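Local coordinates for uncharacterized protein from DUF35 family (Sulfolobus solfataricus, PDB 3IRB) that is of unknown function but binds zinc through a ribbon domain joined to an OB-fold, and may bind acyl-CoA, at residues A[119-122]-A[123-127]. Numbering follows the deposited sequence.
Sequences CYAE and GNVKV
Ala121 and Val125 meet across the bend where strand 114-123 runs out into the following loop: the methyl CB of Ala121 lies 4.0 Å from CG2 of Val125. Both side chains leave their backbones toward the inside of the bend and are buried, an apolar contact between residues four apart. Next along the strand, Glu122 sends its side chain to the other side of the chain; with CG opposite its own carbonyl carbon (chi1 -69°) and the chain extended beyond it, the carboxylate is carried away from the turn. Its backbone still takes part, because CG2 of Val125 also rests 4.0 Å from the carbonyl carbon of Glu122. That one methyl therefore packs against both the Ala121 methyl and the Glu122 carbonyl carbon; with CG1 of Val125 anti to the backbone N (chi1 175°), CG2 lies anti to the carbonyl carbon, beside N, where it faces Ala121. Gly123, at positive phi (114°), carries the chain from the strand into the turn, and Asn124 is the centre of an inverse gamma turn. This turn is closed by a weak hydrogen bond from Val125 N to Gly123 O, 2.9 Å long. ND2 of Asn124 is hydrogen-bonded to the C-terminal carboxylate of Asp145. The bend lies in the C-terminal OB-fold domain, away from the zinc site: strand 114-123 runs antiparallel to strand 98-109 and parallel to strand 141-144, Val125 touches Tyr104 of the former and Val144 of the latter, and Tyr120, earlier on the strand, touches Tyr17 and Met20 of helix 12-28.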
loop_
_atom_site.group_PDB
_atom_site.type_symbol
_atom_site.label_atom_id
_atom_site.label_comp_id
_atom_site.label_asym_id
_atom_site.label_seq_id
_atom_site.Cartn_x
_atom_site.Cartn_y
_atom_site.Cartn_z
ATOM N N CYS A 119 -2.194 -3.894 -1.426
ATOM C CA CYS A 119 -3.592 -3.541 -1.385
ATOM C C CYS A 119 -4.451 -4.626 -1.972
ATOM O O CYS A 119 -3.995 -5.456 -2.764
ATOM C CB CYS A 119 -3.841 -2.271 -2.236
ATOM S SG CYS A 119 -2.974 -0.791 -1.746
ATOM N N TYR A 120 -5.728 -4.593 -1.596
ATOM C CA TYR A 120 -6.772 -5.254 -2.348
ATOM C C TYR A 120 -7.194 -4.388 -3.524
ATOM O O TYR A 120 -7.360 -3.172 -3.376
ATOM C CB TYR A 120 -8.004 -5.422 -1.473
ATOM C CG TYR A 120 -7.822 -6.348 -0.318
ATOM C CD1 TYR A 120 -7.554 -7.705 -0.525
ATOM C CD2 TYR A 120 -7.962 -5.885 0.975
ATOM C CE1 TYR A 120 -7.425 -8.570 0.557
ATOM C CE2 TYR A 120 -7.845 -6.725 2.044
ATOM C CZ TYR A 120 -7.576 -8.058 1.842
ATOM O OH TYR A 120 -7.489 -8.857 2.945
ATOM N N ALA A 121 -7.378 -5.016 -4.683
ATOM C CA ALA A 121 -7.806 -4.307 -5.896
ATOM C C ALA A 121 -8.985 -5.052 -6.497
ATOM O O ALA A 121 -9.054 -6.278 -6.406
ATOM C CB ALA A 121 -6.637 -4.202 -6.918
ATOM N N GLU A 122 -9.924 -4.311 -7.070
ATOM C CA GLU A 122 -11.033 -4.903 -7.793
ATOM C C GLU A 122 -11.297 -4.070 -9.047
ATOM O O GLU A 122 -10.880 -2.924 -9.136
ATOM C CB GLU A 122 -12.276 -5.084 -6.910
ATOM C CG GLU A 122 -12.061 -6.174 -5.811
ATOM C CD GLU A 122 -13.316 -6.727 -5.158
ATOM O OE1 GLU A 122 -14.420 -6.625 -5.744
ATOM O OE2 GLU A 122 -13.177 -7.271 -4.026
ATOM N N GLY A 123 -11.916 -4.713 -10.037
ATOM C CA GLY A 123 -12.230 -4.117 -11.302
ATOM C C GLY A 123 -11.463 -4.748 -12.469
ATOM O O GLY A 123 -11.078 -5.919 -12.439
ATOM N N ASN A 124 -11.244 -3.935 -13.490
ATOM C CA ASN A 124 -10.559 -4.345 -14.722
ATOM C C ASN A 124 -9.071 -4.180 -14.537
ATOM O O ASN A 124 -8.416 -3.429 -15.256
ATOM C CB ASN A 124 -11.079 -3.531 -15.899
ATOM C CG ASN A 124 -12.506 -3.815 -16.174
ATOM O OD1 ASN A 124 -12.936 -4.970 -16.120
ATOM N ND2 ASN A 124 -13.280 -2.766 -16.461
ATOM N N VAL A 125 -8.545 -4.907 -13.555
ATOM C CA VAL A 125 -7.164 -4.777 -13.135
ATOM C C VAL A 125 -6.207 -5.287 -14.234
ATOM O O VAL A 125 -6.406 -6.359 -14.786
ATOM C CB VAL A 125 -6.902 -5.539 -11.835
ATOM C CG1 VAL A 125 -5.402 -5.493 -11.448
ATOM C CG2 VAL A 125 -7.746 -4.937 -10.689
ATOM N N LYS A 126 -5.206 -4.482 -14.558
ATOM C CA LYS A 126 -4.085 -4.939 -15.376
ATOM C C LYS A 126 -2.868 -4.161 -14.946
ATOM O O LYS A 126 -2.972 -3.088 -14.330
ATOM C CB LYS A 126 -4.342 -4.824 -16.896
ATOM C CG LYS A 126 -4.763 -3.479 -17.425
ATOM C CD LYS A 126 -5.069 -3.448 -18.964
ATOM C CE LYS A 126 -6.359 -4.109 -19.347
ATOM N NZ LYS A 126 -6.727 -3.914 -20.814
ATOM N N VAL A 127 -1.704 -4.703 -15.281
ATOM C CA VAL A 127 -0.466 -4.056 -14.900
ATOM C C VAL A 127 -0.372 -2.690 -15.580
ATOM O O VAL A 127 -0.717 -2.539 -16.766
ATOM C CB VAL A 127 0.765 -4.981 -15.157
ATOM C CG1 VAL A 127 1.026 -5.242 -16.645
ATOM C CG2 VAL A 127 1.972 -4.408 -14.476
#